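Local coordinates for DNA replication and repair protein RecF (Caldanaerobacter subterraneus subsp. tengcongensis, PDB 5Z69) that binds ATP, probably binds single-stranded DNA, and acts as an ATP-switched recombination mediator in the RecFOR pathway of DNA repair, at residues K11-D16 with S44-A49. Numbering follows the deposited sequence.
With AGS (phosphothiophosphoric acid-adenylate ester), chain C.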
ATOM      1  N   LYS A  11     -27.245  -4.880 -33.849  1.00 22.12           N
ATOM      2  CA  LYS A  11     -28.335  -5.370 -34.672  1.00 25.95           C
ATOM      3  C   LYS A  11     -28.118  -6.829 -34.976  1.00 32.43           C
ATOM      4  O   LYS A  11     -29.049  -7.629 -34.984  1.00 22.22           O
ATOM      5  CB  LYS A  11     -28.440  -4.592 -35.993  1.00 24.09           C
ATOM      6  CG  LYS A  11     -28.413  -3.076 -35.852  1.00 33.43           C
ATOM      7  CD  LYS A  11     -28.630  -2.413 -37.222  1.00 39.03           C
ATOM      8  CE  LYS A  11     -28.650  -0.898 -37.126  1.00 36.60           C
ATOM      9  NZ  LYS A  11     -28.880  -0.321 -38.481  1.00 31.70           N
ATOM     10  N   GLU A  12     -26.867  -7.172 -35.234  1.00 23.11           N
ATOM     11  CA  GLU A  12     -26.549  -8.504 -35.666  1.00 20.14           C
ATOM     12  C   GLU A  12     -25.063  -8.734 -35.505  1.00 27.11           C
ATOM     13  O   GLU A  12     -24.275  -7.784 -35.401  1.00 22.27           O
ATOM     14  CB  GLU A  12     -26.966  -8.718 -37.151  1.00 20.91           C
ATOM     15  CG  GLU A  12     -26.070  -7.979 -38.104  1.00 32.58           C
ATOM     16  CD  GLU A  12     -26.262  -8.386 -39.560  1.00 38.13           C
ATOM     17  OE1 GLU A  12     -27.385  -8.239 -40.078  1.00 30.06           O
ATOM     18  OE2 GLU A  12     -25.288  -8.854 -40.190  1.00 33.87           O
ATOM     19  N   ILE A  13     -24.671 -10.000 -35.501  1.00 24.46           N
ATOM     20  CA  ILE A  13     -23.262 -10.337 -35.528  1.00 25.77           C
ATOM     21  C   ILE A  13     -23.085 -11.531 -36.452  1.00 21.54           C
ATOM     22  O   ILE A  13     -23.968 -12.402 -36.558  1.00 23.23           O
ATOM     23  CB  ILE A  13     -22.703 -10.657 -34.117  1.00 21.81           C
ATOM     24  CG1 ILE A  13     -21.166 -10.607 -34.104  1.00 25.97           C
ATOM     25  CG2 ILE A  13     -23.198 -12.019 -33.634  1.00 24.15           C
ATOM     26  CD1 ILE A  13     -20.542 -10.660 -32.663  1.00 24.60           C
ATOM     27  N   PHE A  14     -21.942 -11.567 -37.120  1.00 24.11           N
ATOM     28  CA  PHE A  14     -21.608 -12.696 -37.983  1.00 24.57           C
ATOM     29  C   PHE A  14     -20.316 -13.304 -37.457  1.00 22.65           C
ATOM     30  O   PHE A  14     -19.334 -12.582 -37.298  1.00 25.51           O
ATOM     31  CB  PHE A  14     -21.423 -12.262 -39.434  1.00 26.58           C
ATOM     32  CG  PHE A  14     -21.117 -13.409 -40.368  1.00 34.20           C
ATOM     33  CD1 PHE A  14     -22.147 -14.213 -40.851  1.00 33.27           C
ATOM     34  CD2 PHE A  14     -19.813 -13.686 -40.758  1.00 35.76           C
ATOM     35  CE1 PHE A  14     -21.882 -15.284 -41.703  1.00 32.86           C
ATOM     36  CE2 PHE A  14     -19.527 -14.767 -41.619  0.73 29.30           C
ATOM     37  CZ  PHE A  14     -20.551 -15.566 -42.080  1.00 30.75           C
ATOM     38  N   VAL A  15     -20.316 -14.610 -37.179  1.00 21.17           N
ATOM     39  CA  VAL A  15     -19.116 -15.266 -36.680  1.00 22.29           C
ATOM     40  C   VAL A  15     -18.647 -16.381 -37.611  1.00 28.28           C
ATOM     41  O   VAL A  15     -19.417 -17.232 -38.021  1.00 26.27           O
ATOM     42  CB  VAL A  15     -19.330 -15.822 -35.254  1.00 30.87           C
ATOM     43  CG1 VAL A  15     -19.434 -14.670 -34.248  1.00 31.33           C
ATOM     44  CG2 VAL A  15     -20.594 -16.690 -35.193  1.00 22.93           C
ATOM     45  N   ASP A  16     -17.362 -16.358 -37.934  1.00 25.71           N
ATOM     46  CA  ASP A  16     -16.775 -17.301 -38.874  1.00 28.78           C
ATOM     47  C   ASP A  16     -15.499 -17.909 -38.260  1.00 29.81           C
ATOM     48  O   ASP A  16     -14.548 -17.191 -37.987  1.00 23.09           O
ATOM     49  CB  ASP A  16     -16.482 -16.581 -40.199  1.00 25.80           C
ATOM     50  CG  ASP A  16     -15.929 -17.507 -41.279  1.00 39.74           C
ATOM     51  OD1 ASP A  16     -15.989 -18.750 -41.102  1.00 31.02           O
ATOM     52  OD2 ASP A  16     -15.439 -16.970 -42.304  1.00 28.78           O
ATOM     53  N   SER A  44     -20.558 -18.633 -23.735  1.00 35.15           N
ATOM     54  CA  SER A  44     -19.595 -17.609 -23.364  1.00 35.10           C
ATOM     55  C   SER A  44     -18.748 -17.222 -24.576  1.00 27.66           C
ATOM     56  O   SER A  44     -18.289 -16.082 -24.681  1.00 31.29           O
ATOM     57  CB  SER A  44     -18.700 -18.072 -22.207  1.00 36.04           C
ATOM     58  OG  SER A  44     -17.923 -19.184 -22.624  1.00 56.14           O
ATOM     59  N   ASN A  45     -18.531 -18.176 -25.479  1.00 28.48           N
ATOM     60  CA  ASN A  45     -17.848 -17.861 -26.722  1.00 35.78           C
ATOM     61  C   ASN A  45     -18.589 -16.744 -27.503  1.00 31.37           C
ATOM     62  O   ASN A  45     -17.968 -15.861 -28.076  1.00 26.46           O
ATOM     63  CB  ASN A  45     -17.712 -19.118 -27.596  1.00 37.97           C
ATOM     64  CG  ASN A  45     -16.828 -20.189 -26.957  1.00 35.46           C
ATOM     65  OD1 ASN A  45     -16.094 -19.917 -26.023  1.00 34.94           O
ATOM     66  ND2 ASN A  45     -16.912 -21.414 -27.467  1.00 31.56           N
ATOM     67  N   LEU A  46     -19.915 -16.779 -27.502  1.00 31.34           N
ATOM     68  CA  LEU A  46     -20.661 -15.770 -28.264  1.00 34.83           C
ATOM     69  C   LEU A  46     -20.528 -14.399 -27.596  1.00 34.86           C
ATOM     70  O   LEU A  46     -20.350 -13.378 -28.286  1.00 28.20           O
ATOM     71  CB  LEU A  46     -22.122 -16.178 -28.416  1.00 28.11           C
ATOM     72  CG  LEU A  46     -23.053 -15.106 -28.990  1.00 35.66           C
ATOM     73  CD1 LEU A  46     -22.663 -14.694 -30.406  1.00 28.31           C
ATOM     74  CD2 LEU A  46     -24.489 -15.612 -28.962  1.00 23.54           C
ATOM     75  N   LEU A  47     -20.618 -14.365 -26.268  1.00 28.80           N
ATOM     76  CA  LEU A  47     -20.368 -13.126 -25.531  1.00 24.72           C
ATOM     77  C   LEU A  47     -18.950 -12.623 -25.758  1.00 23.33           C
ATOM     78  O   LEU A  47     -18.719 -11.410 -25.914  1.00 26.06           O
ATOM     79  CB  LEU A  47     -20.613 -13.336 -24.034  1.00 28.38           C
ATOM     80  CG  LEU A  47     -21.961 -12.825 -23.505  1.00 35.78           C
ATOM     81  CD1 LEU A  47     -23.083 -13.252 -24.410  1.00 38.22           C
ATOM     82  CD2 LEU A  47     -22.230 -13.307 -22.111  1.00 42.91           C
ATOM     83  N   GLU A  48     -17.998 -13.554 -25.815  1.00 22.90           N
ATOM     84  CA  GLU A  48     -16.623 -13.192 -26.099  1.00 23.27           C
ATOM     85  C   GLU A  48     -16.517 -12.562 -27.495  1.00 26.21           C
ATOM     86  O   GLU A  48     -15.773 -11.609 -27.698  1.00 27.84           O
ATOM     87  CB  GLU A  48     -15.713 -14.421 -25.991  1.00 28.64           C
ATOM     88  CG  GLU A  48     -14.220 -14.166 -26.236  1.00 25.85           C
ATOM     89  CD  GLU A  48     -13.378 -15.447 -26.051  1.00 34.29           C
ATOM     90  OE1 GLU A  48     -12.397 -15.432 -25.270  1.00 35.31           O
ATOM     91  OE2 GLU A  48     -13.709 -16.466 -26.678  1.00 32.54           O
ATOM     92  N   ALA A  49     -17.262 -13.096 -28.454  1.00 23.73           N
ATOM     93  CA  ALA A  49     -17.270 -12.523 -29.800  1.00 28.37           C
ATOM     94  C   ALA A  49     -17.885 -11.120 -29.792  1.00 31.47           C
ATOM     95  O   ALA A  49     -17.392 -10.208 -30.453  1.00 22.56           O
ATOM     96  CB  ALA A  49     -18.021 -13.442 -30.766  1.00 25.35           C
TER
HETATM   97  PG  AGS C 401     -20.386 -20.421 -20.083  1.00103.17           P
HETATM   98  S1G AGS C 401     -21.971 -19.293 -19.893  1.00 90.99           S
HETATM   99  O2G AGS C 401     -20.553 -21.698 -19.193  1.00 75.11           O
HETATM  100  O3G AGS C 401     -19.182 -19.596 -19.532  1.00 72.41           O
HETATM  101  PB  AGS C 401     -20.320 -22.295 -22.199  1.00 56.28           P
HETATM  102  O1B AGS C 401     -21.424 -22.392 -23.199  1.00 58.29           O
HETATM  103  O2B AGS C 401     -20.548 -23.245 -21.011  1.00 61.66           O
HETATM  104  O3B AGS C 401     -20.157 -20.805 -21.604  1.00 47.47           O
HETATM  105  PA  AGS C 401     -18.128 -21.951 -23.930  1.00 48.19           P
HETATM  106  O1A AGS C 401     -19.051 -20.931 -24.610  1.00 52.33           O
HETATM  107  O2A AGS C 401     -16.923 -21.442 -23.201  1.00 35.65           O
HETATM  108  O3A AGS C 401     -18.983 -22.812 -22.892  1.00 86.42           O
HETATM  109  O5' AGS C 401     -17.691 -23.030 -24.957  1.00 69.04           O
HETATM  110  C5' AGS C 401     -16.350 -23.431 -24.999  1.00 66.83           C
HETATM  111  C4' AGS C 401     -16.375 -24.730 -25.743  1.00 65.87           C
HETATM  112  O4' AGS C 401     -15.776 -24.537 -27.044  1.00 50.36           O
HETATM  113  C3' AGS C 401     -15.585 -25.844 -25.066  1.00 65.90           C
HETATM  114  O3' AGS C 401     -16.206 -27.104 -25.290  1.00 62.49           O
HETATM  115  C2' AGS C 401     -14.198 -25.698 -25.699  1.00 69.72           C
HETATM  116  O2' AGS C 401     -13.488 -26.932 -25.744  1.00 69.67           O
HETATM  117  C1' AGS C 401     -14.545 -25.229 -27.118  1.00 64.71           C
HETATM  118  N9  AGS C 401     -13.548 -24.349 -27.705  1.00 57.69           N
HETATM  119  C8  AGS C 401     -12.810 -23.375 -27.074  1.00 54.04           C
HETATM  120  N7  AGS C 401     -11.963 -22.758 -27.858  1.00 56.32           N
HETATM  121  C5  AGS C 401     -12.152 -23.357 -29.092  1.00 57.94           C
HETATM  122  C6  AGS C 401     -11.556 -23.160 -30.352  1.00 60.82           C
HETATM  123  N6  AGS C 401     -10.612 -22.242 -30.584  1.00 61.07           N
HETATM  124  N1  AGS C 401     -11.960 -23.946 -31.375  1.00 66.86           N
HETATM  125  C2  AGS C 401     -12.908 -24.860 -31.146  1.00 62.25           C
HETATM  126  N3  AGS C 401     -13.544 -25.140 -30.005  1.00 58.73           N
HETATM  127  C4  AGS C 401     -13.118 -24.346 -29.014  1.00 57.09           C
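Ile-13 overlaps the helix 44-49 with both of its branches: CD1 lies over the carbonyl of Ala-49, 3.9 Å from its O, while CG2 meets CD1 of Leu-46 at 4.2 Å. This segment lies on helix 43-55, which begins within the P-loop (Walker A) of the ABC-type ATPase fold, and strand 11-16 belongs to the antiparallel sheet covering one of its flanks. Val-15 extends the apolar patch by setting CG1 against CB of Ala-49 at 4.0 Å. Ile-13 reaches Ala-49 because its chain is extended, CG1 lying anti to the backbone N (chi1 -164°) and chi2 near trans. No hydrogen bond joins the segments; the axes of the two short segments come within 10.2 Å of each other at an angle of 110°, and 146 Å² is buried, both sides summed. The first turn of the segment, in contrast, meets AGS. On the ribose side, ND2 of Asn-45 adds a weak bond to O4' of AGS at 3.4 Å. Asn-45 OD1 and ND2 are also held by Arg-60 and Asn-20, respectively, which fixes the turn of its amide. Replacing Asn-45 by alanine removes the amide, and Asn-20 is likely to lose this donor, Arg-60 one of its acceptors and the ribose its weak bond. At the phosphates, Ser-44 N donates to O3B of AGS (3.1 Å), and Asn-45 N gives O1A of AGS a nearly straight bond (2.9 Å, 165°).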